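Local coordinates for protein ribosomal RNA small subunit methyltransferase Nep1 (Archaeoglobus fulgidus, PDB 3O7B) that probably methylates N1 of a specific pseudouridine in 16S ribosomal RNA during ribosome biogenesis, using S-adenosylmethionine as methyl donor and working as a homodimer, at residues Phe30-Ala35 against Ile193-His198; Leu171-Gly176 against Phe212-Leu217. All blocks are in the same frame, centred on the assembly; numbering follows the deposited sequence.

Contact 1 (Phe30-Ala35 against Ile193-His198). With SAH (S-adenosyl-L-homocysteine), chain C.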
loop_
_atom_site.group_PDB
_atom_site.type_symbol
_atom_site.label_atom_id
_atom_site.label_comp_id
_atom_site.label_asym_id
_atom_site.label_seq_id
_atom_site.Cartn_x
_atom_site.Cartn_y
_atom_site.Cartn_z
ATOM N N PHE A 30 -11.917 12.682 3.701
ATOM C CA PHE A 30 -10.885 11.982 4.432
ATOM C C PHE A 30 -9.680 12.876 4.521
ATOM O O PHE A 30 -9.293 13.492 3.510
ATOM C CB PHE A 30 -10.483 10.699 3.695
ATOM C CG PHE A 30 -11.444 9.567 3.872
ATOM C CD1 PHE A 30 -11.113 8.479 4.693
ATOM C CD2 PHE A 30 -12.670 9.552 3.193
ATOM C CE1 PHE A 30 -11.985 7.401 4.833
ATOM C CE2 PHE A 30 -13.557 8.465 3.349
ATOM C CZ PHE A 30 -13.204 7.409 4.173
ATOM N N VAL A 31 -9.116 13.000 5.725
ATOM C CA VAL A 31 -7.967 13.840 5.962
ATOM C C VAL A 31 -6.867 13.019 6.603
ATOM O O VAL A 31 -7.041 12.492 7.715
ATOM C CB VAL A 31 -8.306 15.050 6.906
ATOM C CG1 VAL A 31 -7.124 15.974 7.037
ATOM C CG2 VAL A 31 -9.543 15.779 6.403
ATOM N N PHE A 32 -5.725 12.914 5.928
ATOM C CA PHE A 32 -4.556 12.301 6.531
ATOM C C PHE A 32 -3.788 13.348 7.283
ATOM O O PHE A 32 -3.454 14.399 6.724
ATOM C CB PHE A 32 -3.714 11.580 5.470
ATOM C CG PHE A 32 -4.448 10.419 4.850
ATOM C CD1 PHE A 32 -4.671 9.261 5.586
ATOM C CD2 PHE A 32 -4.966 10.508 3.552
ATOM C CE1 PHE A 32 -5.413 8.199 5.054
ATOM C CE2 PHE A 32 -5.696 9.429 3.004
ATOM C CZ PHE A 32 -5.906 8.280 3.764
ATOM N N LEU A 33 -3.559 13.074 8.559
ATOM C CA LEU A 33 -2.972 14.061 9.485
ATOM C C LEU A 33 -1.504 13.865 9.717
ATOM O O LEU A 33 -1.015 12.727 9.865
ATOM C CB LEU A 33 -3.689 14.000 10.833
ATOM C CG LEU A 33 -5.152 14.389 10.853
ATOM C CD1 LEU A 33 -5.663 14.232 12.280
ATOM C CD2 LEU A 33 -5.373 15.842 10.361
ATOM N N GLU A 34 -0.775 14.980 9.782
ATOM C CA GLU A 34 0.654 14.969 10.080
ATOM C C GLU A 34 1.394 13.999 9.156
ATOM O O GLU A 34 2.292 13.253 9.581
ATOM C CB GLU A 34 0.911 14.654 11.562
ATOM C CG GLU A 34 0.422 15.770 12.490
ATOM C CD GLU A 34 0.685 15.482 13.940
ATOM O OE1 GLU A 34 1.558 14.639 14.238
ATOM O OE2 GLU A 34 0.016 16.129 14.780
ATOM N N ALA A 35 1.032 14.041 7.874
ATOM C CA ALA A 35 1.700 13.156 6.912
ATOM C C ALA A 35 3.172 13.490 6.831
ATOM O O ALA A 35 3.588 14.665 6.847
ATOM C CB ALA A 35 1.051 13.234 5.559
ATOM N N ILE A 193 -7.177 10.443 9.999
ATOM C CA ILE A 193 -6.288 9.336 10.319
ATOM C C ILE A 193 -4.847 9.818 10.237
ATOM O O ILE A 193 -4.440 10.441 9.235
ATOM C CB ILE A 193 -6.514 8.161 9.311
ATOM C CG1 ILE A 193 -7.969 7.661 9.380
ATOM C CG2 ILE A 193 -5.498 7.026 9.534
ATOM C CD1 ILE A 193 -8.439 6.765 8.194
ATOM N N GLY A 194 -4.050 9.545 11.266
ATOM C CA GLY A 194 -2.648 9.924 11.227
ATOM C C GLY A 194 -1.898 9.162 10.142
ATOM O O GLY A 194 -2.201 7.959 9.899
ATOM N N ALA A 195 -0.931 9.829 9.523
ATOM C CA ALA A 195 -0.111 9.217 8.473
ATOM C C ALA A 195 1.383 9.355 8.772
ATOM O O ALA A 195 2.176 9.691 7.902
ATOM C CB ALA A 195 -0.470 9.800 7.087
ATOM N N PHE A 196 1.740 9.115 10.029
ATOM C CA PHE A 196 3.126 9.201 10.493
ATOM C C PHE A 196 3.399 7.913 11.284
ATOM O O PHE A 196 2.471 7.268 11.748
ATOM C CB PHE A 196 3.330 10.454 11.375
ATOM C CG PHE A 196 2.345 10.567 12.504
ATOM C CD1 PHE A 196 2.629 10.021 13.756
ATOM C CD2 PHE A 196 1.103 11.169 12.312
ATOM C CE1 PHE A 196 1.697 10.115 14.800
ATOM C CE2 PHE A 196 0.172 11.259 13.347
ATOM C CZ PHE A 196 0.462 10.724 14.592
ATOM N N PRO A 197 4.672 7.507 11.393
ATOM C CA PRO A 197 4.942 6.180 11.973
ATOM C C PRO A 197 4.980 6.036 13.502
ATOM O O PRO A 197 4.717 4.946 14.021
ATOM C CB PRO A 197 6.322 5.837 11.407
ATOM C CG PRO A 197 6.964 7.132 11.191
ATOM C CD PRO A 197 5.889 8.137 10.864
ATOM N N HIS A 198 5.332 7.113 14.205
ATOM C CA HIS A 198 5.597 7.041 15.655
ATOM C C HIS A 198 5.132 8.296 16.347
ATOM O O HIS A 198 5.020 9.348 15.722
ATOM C CB HIS A 198 7.091 6.899 15.962
ATOM C CG HIS A 198 7.742 5.728 15.306
ATOM N ND1 HIS A 198 7.501 4.433 15.698
ATOM C CD2 HIS A 198 8.637 5.665 14.293
ATOM C CE1 HIS A 198 8.216 3.616 14.945
ATOM N NE2 HIS A 198 8.912 4.336 14.085
HETATM N N SAH C . 0.157 7.014 17.653
HETATM C CA SAH C . 0.708 5.808 16.968
HETATM C CB SAH C . 1.519 6.238 15.752
HETATM C CG SAH C . 0.659 6.497 14.518
HETATM S SD SAH C . -0.326 5.051 14.018
HETATM C C SAH C . 1.551 4.948 17.903
HETATM O O SAH C . 1.627 5.218 19.105
HETATM C "C5'" SAH C . -1.262 5.669 12.593
HETATM C "C4'" SAH C . -2.682 6.172 12.829
HETATM O "O4'" SAH C . -3.612 5.108 12.907
HETATM C "C3'" SAH C . -2.889 6.922 14.131
HETATM O "O3'" SAH C . -2.401 8.239 14.059
HETATM C "C2'" SAH C . -4.386 6.848 14.278
HETATM O "O2'" SAH C . -5.023 7.813 13.435
HETATM C "C1'" SAH C . -4.705 5.467 13.737
HETATM N N9 SAH C . -4.844 4.384 14.748
HETATM C C8 SAH C . -3.860 3.541 15.211
HETATM N N7 SAH C . -4.421 2.671 16.093
HETATM C C5 SAH C . -5.743 2.931 16.169
HETATM C C6 SAH C . -6.779 2.366 16.903
HETATM N N6 SAH C . -6.562 1.337 17.739
HETATM N N1 SAH C . -8.056 2.857 16.765
HETATM C C2 SAH C . -8.311 3.925 15.925
HETATM N N3 SAH C . -7.278 4.485 15.206
HETATM C C4 SAH C . -6.019 4.011 15.332
#

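Contact 2 (Leu171-Gly176 against Phe212-Leu217). With SAH (S-adenosyl-L-homocysteine), chain C; TYR (tyrosine), chain B.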
loop_
_atom_site.group_PDB
_atom_site.type_symbol
_atom_site.label_atom_id
_atom_site.label_comp_id
_atom_site.label_asym_id
_atom_site.label_seq_id
_atom_site.Cartn_x
_atom_site.Cartn_y
_atom_site.Cartn_z
ATOM N N LEU A 171 -11.878 11.572 14.722
ATOM C CA LEU A 171 -10.445 11.371 14.858
ATOM C C LEU A 171 -10.207 9.944 15.314
ATOM O O LEU A 171 -10.646 9.535 16.393
ATOM C CB LEU A 171 -9.825 12.344 15.874
ATOM C CG LEU A 171 -8.330 12.190 16.104
ATOM C CD1 LEU A 171 -7.539 12.498 14.813
ATOM C CD2 LEU A 171 -7.845 13.075 17.252
ATOM N N PHE A 172 -9.529 9.173 14.479
ATOM C CA PHE A 172 -9.244 7.791 14.833
ATOM C C PHE A 172 -7.981 7.734 15.674
ATOM O O PHE A 172 -6.914 8.167 15.250
ATOM C CB PHE A 172 -9.224 6.928 13.557
ATOM C CG PHE A 172 -10.603 6.698 13.019
ATOM C CD1 PHE A 172 -11.361 5.592 13.435
ATOM C CD2 PHE A 172 -11.211 7.629 12.185
ATOM C CE1 PHE A 172 -12.677 5.417 13.013
ATOM C CE2 PHE A 172 -12.523 7.459 11.750
ATOM C CZ PHE A 172 -13.262 6.348 12.172
ATOM N N ARG A 173 -8.135 7.274 16.920
ATOM C CA ARG A 173 -6.998 7.058 17.821
ATOM C C ARG A 173 -7.336 5.900 18.741
ATOM O O ARG A 173 -8.497 5.703 19.102
ATOM C CB ARG A 173 -6.660 8.257 18.728
ATOM C CG ARG A 173 -7.406 9.535 18.545
ATOM C CD ARG A 173 -7.202 10.436 19.783
ATOM N NE ARG A 173 -5.800 10.741 20.054
ATOM C CZ ARG A 173 -5.380 11.761 20.804
ATOM N NH1 ARG A 173 -6.249 12.591 21.373
ATOM N NH2 ARG A 173 -4.085 11.961 20.977
ATOM N N GLU A 174 -6.295 5.176 19.137
ATOM C CA GLU A 174 -6.416 4.033 20.029
ATOM C C GLU A 174 -7.159 4.361 21.326
ATOM O O GLU A 174 -7.973 3.561 21.777
ATOM C CB GLU A 174 -5.034 3.466 20.333
ATOM C CG GLU A 174 -5.062 2.216 21.207
ATOM C CD GLU A 174 -3.682 1.690 21.515
ATOM O OE1 GLU A 174 -2.699 2.200 20.929
ATOM O OE2 GLU A 174 -3.581 0.759 22.352
ATOM N N LYS A 175 -6.906 5.540 21.892
ATOM C CA LYS A 175 -7.500 5.919 23.188
ATOM C C LYS A 175 -8.953 6.397 23.095
ATOM O O LYS A 175 -9.574 6.731 24.112
ATOM C CB LYS A 175 -6.638 6.977 23.894
ATOM C CG LYS A 175 -6.562 8.319 23.164
ATOM C CD LYS A 175 -6.205 9.471 24.094
ATOM C CE LYS A 175 -7.454 10.001 24.792
ATOM N NZ LYS A 175 -7.351 11.449 25.103
ATOM N N GLY A 176 -9.492 6.431 21.879
ATOM C CA GLY A 176 -10.856 6.884 21.644
ATOM C C GLY A 176 -11.940 5.924 22.087
ATOM O O GLY A 176 -11.670 4.901 22.731
ATOM N N PHE A 212 -14.533 17.508 17.922
ATOM C CA PHE A 212 -14.305 16.193 17.332
ATOM C C PHE A 212 -14.679 15.073 18.264
ATOM O O PHE A 212 -14.777 15.259 19.487
ATOM C CB PHE A 212 -12.859 16.015 16.830
ATOM C CG PHE A 212 -11.800 15.993 17.901
ATOM C CD1 PHE A 212 -11.415 14.799 18.513
ATOM C CD2 PHE A 212 -11.130 17.154 18.259
ATOM C CE1 PHE A 212 -10.409 14.784 19.472
ATOM C CE2 PHE A 212 -10.119 17.142 19.206
ATOM C CZ PHE A 212 -9.759 15.956 19.828
ATOM N N LYS A 213 -14.897 13.906 17.672
ATOM C CA LYS A 213 -15.162 12.675 18.412
ATOM C C LYS A 213 -13.987 11.748 18.169
ATOM O O LYS A 213 -13.581 11.571 17.015
ATOM C CB LYS A 213 -16.436 12.039 17.897
ATOM C CG LYS A 213 -16.757 10.706 18.546
ATOM C CD LYS A 213 -18.135 10.219 18.128
ATOM C CE LYS A 213 -19.267 11.033 18.759
ATOM N NZ LYS A 213 -20.577 10.706 18.125
ATOM N N GLU A 214 -13.449 11.162 19.230
ATOM C CA GLU A 214 -12.319 10.236 19.114
ATOM C C GLU A 214 -12.835 8.825 19.050
ATOM O O GLU A 214 -13.587 8.387 19.933
ATOM C CB GLU A 214 -11.378 10.335 20.305
ATOM C CG GLU A 214 -10.767 11.672 20.510
ATOM C CD GLU A 214 -9.803 11.670 21.668
ATOM O OE1 GLU A 214 -10.004 10.865 22.610
ATOM O OE2 GLU A 214 -8.847 12.471 21.632
ATOM N N VAL A 215 -12.410 8.106 18.009
ATOM C CA VAL A 215 -12.941 6.771 17.728
ATOM C C VAL A 215 -11.810 5.748 17.730
ATOM O O VAL A 215 -10.787 5.915 17.038
ATOM C CB VAL A 215 -13.678 6.722 16.362
ATOM C CG1 VAL A 215 -14.294 5.339 16.121
ATOM C CG2 VAL A 215 -14.748 7.826 16.272
ATOM N N SER A 216 -11.983 4.706 18.543
ATOM C CA SER A 216 -11.021 3.618 18.606
ATOM C C SER A 216 -11.558 2.394 17.862
ATOM O O SER A 216 -12.757 2.113 17.879
ATOM C CB SER A 216 -10.704 3.244 20.056
ATOM O OG SER A 216 -9.748 2.192 20.089
ATOM N N LEU A 217 -10.660 1.692 17.178
ATOM C CA LEU A 217 -11.011 0.432 16.527
ATOM C C LEU A 217 -10.713 -0.773 17.421
ATOM O O LEU A 217 -11.216 -1.868 17.176
ATOM C CB LEU A 217 -10.269 0.279 15.200
ATOM C CG LEU A 217 -10.572 1.336 14.136
ATOM C CD1 LEU A 217 -9.708 1.068 12.900
ATOM C CD2 LEU A 217 -12.051 1.366 13.777
HETATM N N SAH C . 0.157 7.014 17.653
HETATM C CA SAH C . 0.708 5.808 16.968
HETATM C CB SAH C . 1.519 6.238 15.752
HETATM C CG SAH C . 0.659 6.497 14.518
HETATM S SD SAH C . -0.326 5.051 14.018
HETATM C C SAH C . 1.551 4.948 17.903
HETATM O O SAH C . 1.627 5.218 19.105
HETATM C "C5'" SAH C . -1.262 5.669 12.593
HETATM C "C4'" SAH C . -2.682 6.172 12.829
HETATM O "O4'" SAH C . -3.612 5.108 12.907
HETATM C "C3'" SAH C . -2.889 6.922 14.131
HETATM O "O3'" SAH C . -2.401 8.239 14.059
HETATM C "C2'" SAH C . -4.386 6.848 14.278
HETATM O "O2'" SAH C . -5.023 7.813 13.435
HETATM C "C1'" SAH C . -4.705 5.467 13.737
HETATM N N9 SAH C . -4.844 4.384 14.748
HETATM C C8 SAH C . -3.860 3.541 15.211
HETATM N N7 SAH C . -4.421 2.671 16.093
HETATM C C5 SAH C . -5.743 2.931 16.169
HETATM C C6 SAH C . -6.779 2.366 16.903
HETATM N N6 SAH C . -6.562 1.337 17.739
HETATM N N1 SAH C . -8.056 2.857 16.765
HETATM C C2 SAH C . -8.311 3.925 15.925
HETATM N N3 SAH C . -7.278 4.485 15.206
HETATM C C4 SAH C . -6.019 4.011 15.332
HETATM N N TYR B . -13.844 -4.130 17.936
HETATM C CA TYR B . -13.787 -3.947 19.415
HETATM C C TYR B . -14.757 -4.912 20.100
HETATM O O TYR B . -15.795 -5.273 19.536
HETATM C CB TYR B . -14.134 -2.500 19.785
HETATM C CG TYR B . -13.277 -1.891 20.881
HETATM C CD1 TYR B . -13.099 -2.539 22.106
HETATM C CD2 TYR B . -12.662 -0.650 20.699
HETATM C CE1 TYR B . -12.320 -1.975 23.115
HETATM C CE2 TYR B . -11.880 -0.075 21.703
HETATM C CZ TYR B . -11.716 -0.744 22.908
HETATM O OH TYR B . -10.946 -0.186 23.906
HETATM O OXT TYR B . -14.533 -5.358 21.231
HETATM O O HOH W 1 -9.127 13.941 23.869
#

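Contact 1 (Phe30-Ala35 against Ile193-His198)
Val31 O receives the amide of Ile193, with N and O 3.1 Å apart, so the pairing starts on backbone atoms. Phe32 is the residue in register with Ile193. Its CD1 comes 4.3 Å from Ile193 CB on one face of the sheet, where Thr228 of helix 224-239 touches both side chains; Phe32 CB also meets Ala195 CB. Leu33 uses both backbone groups: its N binds Ile193 O at 2.9 Å, and its O takes the Ala195 amide while also lying at the edge of the Phe196 ring. This alternation of donors and acceptors defines two parallel strands, 28-35 and 189-194, side by side in the sheet of a SPOUT methyltransferase. At the end of the second strand the chain turns to the cofactor product: Gly194 N, directed away from Leu33, donates to O2' of S-adenosylhomocysteine over 2.9 Å at an N-H...O angle of 168°. At Glu34 the chain turns a corner with positive phi, and the side chain crosses the Phe196 ring, Glu34 CB 3.6 Å from Phe196 CD2. The ring is brought there by a chi1 of 53°, which sets Phe196 CG between its own backbone N and carbonyl carbon. Glu34 OE1 stands over one face of that ring, offset toward the rim, the carboxylate and ring planes 25° apart. Lys83 forms a salt bridge to OE1 and a cation-pi contact with the same ring, while Thr205 and the amide of Phe202 bind OE2, so both buried carboxylate oxygens are satisfied. CE1 of Phe196 approaches CG of the ligand to 3.8 Å. Ala35 closes the segment with a methyl contact, CB to Ala195 CB at 4.1 Å.

Contact 2 (Leu171-Gly176 against Phe212-Leu217)
Arg173 and Glu214 carry the charged part of the contact: NH1 reaches OE2 at 2.6 Å, the oxygen lying in the guanidinium plane while the donor comes from the syn side, tilted out of the carboxylate plane; the two planes stand 89° apart. The arginine chain bends at chi3, and CD of Lys175 covers one face of its guanidinium over the centre. Lys175 NZ makes only a long salt bridge to Glu214 OE1; a water donates to Glu214 OE2 and weakly accepts from that NZ.

Backbone hydrogen bonds run from Leu171 N to Lys213 O, from Val215 N to Leu171 O, and from Arg173 N to Val215 O, the last 3.0 Å long. They pair strand 168-172 in parallel with 212-215, the outermost strand of the sheet on this side within the chain. The strand end and the loop after 215 shape the adenosine site, as in the knotted C-terminal region of SPOUT methyltransferases: Phe172 O accepts from SAH O2' at 2.6 Å, and Leu217 N donates to adenine N1 at 171°. A trans chi1 (-179°) swings Ser216 OG toward the Glu174 carbonyl, to whose O it donates over 2.8 Å inside the Arg173-Gly176 type I turn; OG also bonds Gly218 N.

Among apolar contacts, Val215 CB sits over a face of the Phe172 ring in a CH-pi contact, 4.2 Å from the centroid. SAH C2 comes to the edge of that ring near its plane. Earlier in the two strands, on the face shared with Glu214, Leu171 CD2 lies alongside the Phe212 ring, 3.8 Å from CE1.

Overall arrangement
Contact 1 is wholly buried, its centre about 5 Å from the centre of the chain, whereas contact 2 lies about 17 Å out and is partly exposed. Both belong to the same sheet, where strands 189-194 and 168-172 are neighbours, and they meet through Leu33 CD1 and Leu171 CD1, 3.6 Å apart. Their charges follow their place: the carboxylate in contact 1 is enclosed and bound by residues beyond the two segments, while that in contact 2 pairs with basic side chains of its partner segment and a water. They share the cofactor product, contact 1 holding its ribose and flanking its homocysteine chain, contact 2 gripping ribose and adenine.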